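PDB 4N91: TRAP dicarboxylate transporter, DctP subunit from Anaerococcus prevoti, which binds alpha- and beta-D-glucuronate in its pocket and probably serves as the extracytoplasmic solute-binding component of a TRAP transporter. Local coordinates for residues A[89-94]-A[244-249]; A[103-108]-A[135-140]; A[160-165]-A[229-234]. All coordinates share one frame; numbering follows the deposited sequence.

Interaction 1: residues A[89-94]-A[244-249]; sequences INICVA and VIANYS
Ile245 carries CG1 between its backbone N and carbonyl carbon (chi1 61°), and Cys92 holds SG in the same crowded position (chi1 80°), which brings SG and CG1 into contact on one face of the sheet. There SG meets both CG1 and CD1 of Ile245, with Cys92 SG to Ile245 CG1 at 3.7 Å. On the other face Ile91 turns CG2 anti to its backbone N and Val244 does the same with CG1; the side chains cross obliquely and these two methyls touch at 3.6 Å. Ile91 CG1 rests more loosely on the CB of Ala246, and Val93 on the second methyl of Val244. Cys92 and Ile245 form the antiparallel hydrogen-bonded pair, closed by Cys92 N to Ile245 O at 3.0 Å and Ile245 N to Cys92 O at 2.9 Å. A third bond, Asn247 N to Asn90 O at 2.8 Å, ties the end of strand 242-247 to the residue before strand 91-95. CA-H...O contacts run between these bonds, among them Ile91 CA to Ile245 O at 3.2 Å. Asn247 then leaves the sheet as the N-cap of the next helix, its OD1 accepting from Trp250 N while ND2 reaches Thr84 O. Asn90 OD1 is taken by Arg34 N of the neighbouring strand. The side chain of Val93 comes within about 5 Å of bound glucuronate and lies close to Asp242, so the strand pair leads up to the sugar pocket. Antiparallel strand 242-247, set between strands 91-95 and 143-149 in a mixed five-stranded sheet, is characteristic of the type II periplasmic binding protein fold.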
loop_
_atom_site.group_PDB
_atom_site.type_symbol
_atom_site.label_atom_id
_atom_site.label_comp_id
_atom_site.label_asym_id
_atom_site.label_seq_id
_atom_site.Cartn_x
_atom_site.Cartn_y
_atom_site.Cartn_z
ATOM N N ILE A 89 -10.026 -9.330 14.831
ATOM C CA ILE A 89 -10.577 -9.454 13.493
ATOM C C ILE A 89 -9.765 -10.497 12.722
ATOM O O ILE A 89 -8.628 -10.834 13.108
ATOM C CB ILE A 89 -10.613 -8.107 12.762
ATOM C CG1 ILE A 89 -9.196 -7.596 12.514
ATOM C CG2 ILE A 89 -11.411 -7.087 13.585
ATOM C CD1 ILE A 89 -9.157 -6.193 11.890
ATOM N N ASN A 90 -10.340 -11.001 11.640
ATOM C CA ASN A 90 -9.738 -12.131 10.938
ATOM C C ASN A 90 -8.771 -11.708 9.821
ATOM O O ASN A 90 -7.733 -12.328 9.610
ATOM C CB ASN A 90 -10.837 -13.017 10.342
ATOM C CG ASN A 90 -11.835 -13.494 11.390
ATOM O OD1 ASN A 90 -12.763 -12.763 11.780
ATOM N ND2 ASN A 90 -11.631 -14.720 11.878
ATOM N N ILE A 91 -9.138 -10.647 9.106
ATOM C CA ILE A 91 -8.437 -10.232 7.889
ATOM C C ILE A 91 -8.435 -8.715 7.850
ATOM O O ILE A 91 -9.430 -8.082 8.208
ATOM C CB ILE A 91 -9.153 -10.719 6.634
ATOM C CG1 ILE A 91 -9.196 -12.250 6.558
ATOM C CG2 ILE A 91 -8.507 -10.123 5.365
ATOM C CD1 ILE A 91 -10.261 -12.775 5.600
ATOM N N CYS A 92 -7.318 -8.130 7.450
ATOM C CA CYS A 92 -7.354 -6.712 7.110
ATOM C C CYS A 92 -6.407 -6.395 5.989
ATOM O O CYS A 92 -5.614 -7.223 5.564
ATOM C CB CYS A 92 -7.073 -5.849 8.316
ATOM S SG CYS A 92 -5.341 -5.638 8.790
ATOM N N VAL A 93 -6.509 -5.167 5.502
ATOM C CA VAL A 93 -5.604 -4.695 4.474
ATOM C C VAL A 93 -4.667 -3.695 5.098
ATOM O O VAL A 93 -5.116 -2.745 5.732
ATOM C CB VAL A 93 -6.380 -4.032 3.302
ATOM C CG1 VAL A 93 -5.422 -3.472 2.267
ATOM C CG2 VAL A 93 -7.289 -5.030 2.626
ATOM N N ALA A 94 -3.372 -3.903 4.889
ATOM C CA ALA A 94 -2.354 -2.993 5.388
ATOM C C ALA A 94 -1.345 -2.674 4.298
ATOM O O ALA A 94 -0.930 -3.557 3.553
ATOM C CB ALA A 94 -1.629 -3.618 6.569
ATOM N N VAL A 244 -3.024 -8.035 1.944
ATOM C CA VAL A 244 -4.121 -8.612 2.699
ATOM C C VAL A 244 -3.526 -9.588 3.686
ATOM O O VAL A 244 -2.851 -10.547 3.286
ATOM C CB VAL A 244 -5.095 -9.339 1.768
ATOM C CG1 VAL A 244 -6.289 -9.839 2.524
ATOM C CG2 VAL A 244 -5.509 -8.407 0.619
ATOM N N ILE A 245 -3.725 -9.315 4.971
ATOM C CA ILE A 245 -3.184 -10.172 6.008
ATOM C C ILE A 245 -4.312 -10.874 6.747
ATOM O O ILE A 245 -5.388 -10.321 6.926
ATOM C CB ILE A 245 -2.267 -9.398 7.014
ATOM C CG1 ILE A 245 -3.025 -8.298 7.743
ATOM C CG2 ILE A 245 -1.033 -8.850 6.315
ATOM C CD1 ILE A 245 -2.251 -7.713 8.924
ATOM N N ALA A 246 -4.056 -12.111 7.150
ATOM C CA ALA A 246 -5.023 -12.892 7.906
ATOM C C ALA A 246 -4.410 -13.383 9.219
ATOM O O ALA A 246 -3.214 -13.679 9.288
ATOM C CB ALA A 246 -5.488 -14.074 7.068
ATOM N N ASN A 247 -5.226 -13.424 10.267
ATOM C CA ASN A 247 -4.809 -14.003 11.538
ATOM C C ASN A 247 -4.364 -15.431 11.308
ATOM O O ASN A 247 -5.088 -16.231 10.706
ATOM C CB ASN A 247 -5.926 -13.960 12.573
ATOM C CG ASN A 247 -5.521 -14.631 13.881
ATOM O OD1 ASN A 247 -5.824 -15.805 14.106
ATOM N ND2 ASN A 247 -4.774 -13.919 14.709
ATOM N N TYR A 248 -3.163 -15.737 11.774
ATOM C CA TYR A 248 -2.513 -17.003 11.416
ATOM C C TYR A 248 -3.213 -18.226 12.050
ATOM O O TYR A 248 -3.498 -19.217 11.360
ATOM C CB TYR A 248 -1.047 -16.952 11.794
ATOM C CG TYR A 248 -0.293 -18.192 11.378
ATOM C CD1 TYR A 248 -0.272 -18.593 10.054
ATOM C CD2 TYR A 248 0.390 -18.954 12.305
ATOM C CE1 TYR A 248 0.409 -19.735 9.657
ATOM C CE2 TYR A 248 1.075 -20.107 11.911
ATOM C CZ TYR A 248 1.086 -20.475 10.586
ATOM O OH TYR A 248 1.763 -21.616 10.175
ATOM N N SER A 249 -3.526 -18.131 13.340
ATOM C CA SER A 249 -4.235 -19.228 14.019
ATOM C C SER A 249 -5.578 -19.500 13.378
ATOM O O SER A 249 -5.967 -20.658 13.159
ATOM C CB SER A 249 -4.420 -18.909 15.510
ATOM O OG SER A 249 -3.176 -18.913 16.156
#

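Interaction 2: residues A[103-108]-A[135-140]; sequences NDVWEI and FESTRE
Thr138 OG1 receives the indole N-H of Trp106 in a nearly straight bond, NE1 to OG1 3.0 Å with 166° at the hydrogen, and lies close to the ring plane at its edge. The CB of Asn103 packs against the same oxygen at 3.3 Å. Ser137 comes in beside it: its CB and OG meet Val105 CG1, with OG at 3.5 Å from that methyl, while OG itself is hydrogen-bonded to Ile134 O in the preceding helix. Asn103 has CG anti to the backbone N (chi1 -169°), which sets CG 3.9 Å from Ser137 OG. Its OD1 accepts from Val105 N at 3.1 Å, an Asx turn that opens the 3-10 segment carrying Trp106. At the far side of the indole, Trp106 CZ3 meets Phe135 CD1 at 3.7 Å; the rings lie rim to rim with planes at 22°, and both touch Ile243 of strand 242-247. An alanine at Trp106 would probably leave Thr138 OG1 without its indole donor and open a gap beside Phe135. The interface is thus mixed, amide and hydroxyl groups at the indole N-H and aromatic rims beyond, and the in-plane bond probably limits how far the indole can swing, since tilting the ring would bend it.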
loop_
_atom_site.group_PDB
_atom_site.type_symbol
_atom_site.label_atom_id
_atom_site.label_comp_id
_atom_site.label_asym_id
_atom_site.label_seq_id
_atom_site.Cartn_x
_atom_site.Cartn_y
_atom_site.Cartn_z
ATOM N N ASN A 103 7.970 -6.927 10.924
ATOM C CA ASN A 103 9.110 -7.777 10.566
ATOM C C ASN A 103 9.896 -7.058 9.493
ATOM O O ASN A 103 9.329 -6.574 8.512
ATOM C CB ASN A 103 8.670 -9.140 10.059
ATOM C CG ASN A 103 9.814 -10.132 9.926
ATOM O OD1 ASN A 103 10.661 -10.030 9.039
ATOM N ND2 ASN A 103 9.824 -11.124 10.805
ATOM N N ASP A 104 11.213 -6.991 9.664
ATOM C CA ASP A 104 12.028 -6.183 8.770
ATOM C C ASP A 104 12.086 -6.675 7.321
ATOM O O ASP A 104 12.441 -5.904 6.440
ATOM C CB ASP A 104 13.451 -6.004 9.322
ATOM C CG ASP A 104 14.272 -7.291 9.342
ATOM O OD1 ASP A 104 13.909 -8.317 8.722
ATOM O OD2 ASP A 104 15.346 -7.267 9.987
ATOM N N VAL A 105 11.764 -7.938 7.055
ATOM C CA VAL A 105 11.871 -8.415 5.689
ATOM C C VAL A 105 10.854 -7.736 4.757
ATOM O O VAL A 105 11.062 -7.682 3.545
ATOM C CB VAL A 105 11.780 -9.945 5.583
ATOM C CG1 VAL A 105 10.351 -10.421 5.604
ATOM C CG2 VAL A 105 12.472 -10.415 4.311
ATOM N N TRP A 106 9.773 -7.193 5.308
ATOM C CA TRP A 106 8.808 -6.481 4.442
ATOM C C TRP A 106 9.432 -5.236 3.798
ATOM O O TRP A 106 8.914 -4.706 2.808
ATOM C CB TRP A 106 7.546 -6.076 5.188
ATOM C CG TRP A 106 6.716 -7.184 5.738
ATOM C CD1 TRP A 106 6.789 -7.701 7.000
ATOM C CD2 TRP A 106 5.649 -7.879 5.086
ATOM N NE1 TRP A 106 5.850 -8.675 7.167
ATOM C CE2 TRP A 106 5.145 -8.821 6.009
ATOM C CE3 TRP A 106 5.071 -7.803 3.816
ATOM C CZ2 TRP A 106 4.086 -9.672 5.706
ATOM C CZ3 TRP A 106 4.032 -8.659 3.515
ATOM C CH2 TRP A 106 3.549 -9.572 4.454
ATOM N N GLU A 107 10.544 -4.774 4.362
ATOM C CA GLU A 107 11.277 -3.610 3.855
ATOM C C GLU A 107 11.538 -3.685 2.378
ATOM O O GLU A 107 11.695 -2.658 1.738
ATOM C CB GLU A 107 12.669 -3.544 4.502
ATOM C CG GLU A 107 12.700 -2.954 5.846
ATOM C CD GLU A 107 14.047 -3.113 6.513
ATOM O OE1 GLU A 107 14.867 -4.017 6.132
ATOM O OE2 GLU A 107 14.272 -2.337 7.458
ATOM N N ILE A 108 11.676 -4.895 1.849
ATOM C CA ILE A 108 12.056 -5.060 0.444
ATOM C C ILE A 108 11.170 -4.251 -0.518
ATOM O O ILE A 108 11.680 -3.562 -1.416
ATOM C CB ILE A 108 12.115 -6.565 0.043
ATOM C CG1 ILE A 108 12.583 -6.739 -1.401
ATOM C CG2 ILE A 108 10.776 -7.273 0.229
ATOM C CD1 ILE A 108 13.970 -6.310 -1.646
ATOM N N PHE A 135 5.449 -13.006 2.884
ATOM C CA PHE A 135 4.088 -13.087 3.429
ATOM C C PHE A 135 4.014 -13.970 4.686
ATOM O O PHE A 135 3.176 -13.751 5.558
ATOM C CB PHE A 135 3.116 -13.636 2.377
ATOM C CG PHE A 135 2.762 -12.662 1.272
ATOM C CD1 PHE A 135 3.382 -11.430 1.163
ATOM C CD2 PHE A 135 1.791 -12.999 0.348
ATOM C CE1 PHE A 135 3.030 -10.558 0.142
ATOM C CE2 PHE A 135 1.450 -12.130 -0.668
ATOM C CZ PHE A 135 2.057 -10.927 -0.762
ATOM N N GLU A 136 4.892 -14.958 4.781
ATOM C CA GLU A 136 4.900 -15.898 5.904
ATOM C C GLU A 136 5.820 -15.482 7.046
ATOM O O GLU A 136 5.890 -16.159 8.061
ATOM C CB GLU A 136 5.308 -17.290 5.411
ATOM C CG GLU A 136 4.314 -17.883 4.440
ATOM C CD GLU A 136 4.783 -19.174 3.801
ATOM O OE1 GLU A 136 5.841 -19.709 4.200
ATOM O OE2 GLU A 136 4.075 -19.645 2.882
ATOM N N SER A 137 6.513 -14.365 6.882
ATOM C CA SER A 137 7.558 -13.964 7.810
ATOM C C SER A 137 7.044 -13.635 9.207
ATOM O O SER A 137 7.782 -13.745 10.189
ATOM C CB SER A 137 8.315 -12.763 7.230
ATOM O OG SER A 137 7.506 -11.612 7.218
ATOM N N THR A 138 5.780 -13.234 9.312
ATOM C CA THR A 138 5.290 -12.683 10.565
ATOM C C THR A 138 4.280 -13.619 11.264
ATOM O O THR A 138 3.522 -13.208 12.126
ATOM C CB THR A 138 4.793 -11.249 10.346
ATOM O OG1 THR A 138 5.729 -10.573 9.486
ATOM C CG2 THR A 138 4.752 -10.500 11.651
ATOM N N ARG A 139 4.340 -14.910 10.937
ATOM C CA ARG A 139 3.459 -15.888 11.566
ATOM C C ARG A 139 3.576 -15.866 13.085
ATOM O O ARG A 139 2.573 -15.925 13.784
ATOM C CB ARG A 139 3.757 -17.302 11.044
ATOM C CG ARG A 139 3.245 -17.523 9.635
ATOM C CD ARG A 139 3.903 -18.741 8.980
ATOM N NE ARG A 139 3.123 -19.179 7.824
ATOM C CZ ARG A 139 3.420 -20.245 7.079
ATOM N NH1 ARG A 139 4.495 -20.975 7.361
ATOM N NH2 ARG A 139 2.643 -20.580 6.057
ATOM N N GLU A 140 4.794 -15.723 13.592
ATOM C CA GLU A 140 5.007 -15.671 15.039
ATOM C C GLU A 140 4.421 -14.396 15.651
ATOM O O GLU A 140 4.164 -14.336 16.842
ATOM C CB GLU A 140 6.497 -15.769 15.365
ATOM C CG GLU A 140 7.132 -17.089 14.954
ATOM C CD GLU A 140 6.666 -18.256 15.803
ATOM O OE1 GLU A 140 5.912 -18.026 16.776
ATOM O OE2 GLU A 140 7.057 -19.407 15.496
#

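Interaction 3: residues A[160-165]-A[229-234]; sequences DKPVNS and CKYYSY
Pro162 lies over one face of the Tyr231 ring, its CD almost on the ring normal (8° off) and 4.0 Å from the ring centroid, a CH-pi contact. The two side chains lie side by side and point the same way, and Pro162 CB reaches the ring near its root, 3.8 Å from Tyr231 CD1. Tyr231 sets CG anti to its carbonyl carbon (chi1 -59°), and the ring extends past the backbone of Lys161 to Asp160, whose O approaches CE2. A water near the ring plane sits 2.5 Å from Tyr231 OH and donates to Asp160 O, linking the hydroxyl to the loop backbone. Strand 231-238 runs between strands 154-158 and 294-296 in the sheet of the second alpha/beta lobe of the two-lobed type II binding-protein fold; Tyr231 and Ser233 bond through their backbones to Thr158 and Phe156, while segment 160-165 is the loop that follows strand 154-158. Between segments 160-165 and 229-234 no direct backbone hydrogen bond forms. A second water bridges the gap, accepting from Val163 N and donating weakly to Tyr231 O. Ser233 is modelled in two conformations; in one, OG lies anti to the backbone N (chi1 179°) and donates to Val163 O at 2.7 Å, from 26° off the carbonyl plane, so the bond need not be permanent. Val163 packs on Leu169 and Thr158, and Pro162 on Ile296 of the edge strand 294-296.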
loop_
_atom_site.group_PDB
_atom_site.type_symbol
_atom_site.label_atom_id
_atom_site.label_comp_id
_atom_site.label_asym_id
_atom_site.label_seq_id
_atom_site.Cartn_x
_atom_site.Cartn_y
_atom_site.Cartn_z
ATOM N N ASP A 160 1.233 24.667 -1.551
ATOM C CA ASP A 160 1.672 26.035 -1.844
ATOM C C ASP A 160 2.687 26.145 -2.936
ATOM O O ASP A 160 2.672 27.118 -3.680
ATOM C CB ASP A 160 2.251 26.690 -0.591
ATOM C CG ASP A 160 1.173 27.064 0.419
ATOM O OD1 ASP A 160 0.023 27.327 -0.008
ATOM O OD2 ASP A 160 1.476 27.078 1.631
ATOM N N LYS A 161 3.610 25.201 -3.005
ATOM C CA LYS A 161 4.658 25.305 -4.003
ATOM C C LYS A 161 4.833 24.001 -4.737
ATOM O O LYS A 161 4.871 22.931 -4.128
ATOM C CB LYS A 161 5.982 25.704 -3.369
ATOM C CG LYS A 161 5.972 27.091 -2.743
ATOM C CD LYS A 161 6.736 27.085 -1.435
ATOM C CE LYS A 161 6.234 25.959 -0.535
ATOM N NZ LYS A 161 6.137 26.369 0.883
ATOM N N PRO A 162 4.970 24.088 -6.058
ATOM C CA PRO A 162 5.168 22.876 -6.836
ATOM C C PRO A 162 6.517 22.223 -6.565
ATOM O O PRO A 162 7.509 22.905 -6.311
ATOM C CB PRO A 162 5.089 23.381 -8.288
ATOM C CG PRO A 162 5.425 24.814 -8.215
ATOM C CD PRO A 162 4.877 25.288 -6.923
ATOM N N VAL A 163 6.548 20.905 -6.647
ATOM C CA VAL A 163 7.795 20.152 -6.509
ATOM C C VAL A 163 8.325 19.779 -7.890
ATOM O O VAL A 163 7.685 19.037 -8.652
ATOM C CB VAL A 163 7.569 18.899 -5.641
ATOM C CG1 VAL A 163 8.856 18.089 -5.536
ATOM C CG2 VAL A 163 7.045 19.315 -4.266
ATOM N N ASN A 164 9.478 20.337 -8.223
ATOM C CA ASN A 164 10.180 20.002 -9.460
ATOM C C ASN A 164 11.451 19.161 -9.249
ATOM O O ASN A 164 11.898 18.456 -10.163
ATOM C CB ASN A 164 10.535 21.278 -10.187
ATOM C CG ASN A 164 9.308 22.051 -10.604
ATOM O OD1 ASN A 164 9.024 23.146 -10.088
ATOM N ND2 ASN A 164 8.559 21.477 -11.521
ATOM N N SER A 165 12.024 19.270 -8.056
ATOM C CA SER A 165 13.208 18.503 -7.684
ATOM C C SER A 165 13.235 18.395 -6.166
ATOM O O SER A 165 12.475 19.064 -5.471
ATOM C CB SER A 165 14.476 19.175 -8.189
ATOM O OG SER A 165 14.712 20.366 -7.469
ATOM N N CYS A 229 -4.542 20.310 -1.989
ATOM C CA CYS A 229 -3.286 20.222 -2.734
ATOM C C CYS A 229 -3.496 20.158 -4.215
ATOM O O CYS A 229 -4.041 19.177 -4.728
ATOM C CB CYS A 229 -2.469 18.993 -2.338
ATOM S SG CYS A 229 -1.911 19.068 -0.613
ATOM N N LYS A 230 -3.066 21.201 -4.927
ATOM C CA LYS A 230 -3.307 21.239 -6.355
ATOM C C LYS A 230 -2.065 21.019 -7.206
ATOM O O LYS A 230 -2.129 21.187 -8.418
ATOM C CB LYS A 230 -3.937 22.571 -6.777
ATOM C CG LYS A 230 -5.122 23.049 -5.957
ATOM C CD LYS A 230 -6.372 22.282 -6.286
ATOM C CE LYS A 230 -7.586 23.001 -5.667
ATOM N NZ LYS A 230 -8.722 22.090 -5.576
ATOM N N TYR A 231 -0.929 20.717 -6.577
ATOM C CA TYR A 231 0.284 20.397 -7.330
ATOM C C TYR A 231 0.643 18.931 -7.088
ATOM O O TYR A 231 1.052 18.565 -5.987
ATOM C CB TYR A 231 1.461 21.267 -6.911
ATOM C CG TYR A 231 1.239 22.753 -7.093
ATOM C CD1 TYR A 231 1.253 23.334 -8.359
ATOM C CD2 TYR A 231 1.033 23.574 -6.009
ATOM C CE1 TYR A 231 1.056 24.688 -8.512
ATOM C CE2 TYR A 231 0.821 24.936 -6.164
ATOM C CZ TYR A 231 0.821 25.480 -7.410
ATOM O OH TYR A 231 0.655 26.854 -7.540
ATOM N N TYR A 232 0.496 18.111 -8.118
ATOM C CA TYR A 232 0.813 16.694 -8.019
ATOM C C TYR A 232 1.931 16.409 -8.991
ATOM O O TYR A 232 1.756 16.549 -10.201
ATOM C CB TYR A 232 -0.410 15.831 -8.306
ATOM C CG TYR A 232 -0.210 14.333 -8.082
ATOM C CD1 TYR A 232 0.421 13.547 -9.018
ATOM C CD2 TYR A 232 -0.689 13.712 -6.944
ATOM C CE1 TYR A 232 0.586 12.183 -8.835
ATOM C CE2 TYR A 232 -0.504 12.338 -6.739
ATOM C CZ TYR A 232 0.131 11.584 -7.711
ATOM O OH TYR A 232 0.313 10.247 -7.536
ATOM N N SER A 233 3.078 16.009 -8.453
ATOM C CA SER A 233 4.310 15.895 -9.215
ATOM C C SER A 233 4.798 14.436 -9.308
ATOM O O SER A 233 5.192 13.853 -8.312
ATOM C CB SER A 233 5.383 16.769 -8.570
ATOM O OG SER A 233 6.616 16.673 -9.268
ATOM N N TYR A 234 4.787 13.879 -10.514
ATOM C CA TYR A 234 5.020 12.466 -10.738
ATOM C C TYR A 234 6.479 12.041 -10.603
ATOM O O TYR A 234 7.117 11.624 -11.586
ATOM C CB TYR A 234 4.495 12.083 -12.114
ATOM C CG TYR A 234 2.998 11.815 -12.225
ATOM C CD1 TYR A 234 2.458 10.624 -11.760
ATOM C CD2 TYR A 234 2.137 12.711 -12.831
ATOM C CE1 TYR A 234 1.129 10.345 -11.876
ATOM C CE2 TYR A 234 0.778 12.437 -12.939
ATOM C CZ TYR A 234 0.292 11.234 -12.473
ATOM O OH TYR A 234 -1.031 10.932 -12.611
HETATM O O HOH W 1 0.249 28.308 -5.536
HETATM O O HOH W 2 4.112 19.208 -6.140
#

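How the interactions relate
Interactions 1 and 2 belong to the same part of the fold and are both buried: they touch where Tyr248 CE1 packs against Arg139 NE at 3.3 Å, and Ile243, in strand 242-247 of interaction 1, receives both aromatic rings of interaction 2. Interaction 3 lies on the opposite side of the chain's centre, about 36 Å from interaction 1 between centres, and is only partly buried. Strands 231-238 and 242-247 are consecutive, making this one of the chain's passages between the two sheets. Chemistry follows place: regular backbone pairing with aliphatic faces in interaction 1, one indole-to-hydroxyl bond set among hydroxyl, amide and aromatic groups between loops in interaction 2, and water bridges with a proline-tyrosine contact in interaction 3.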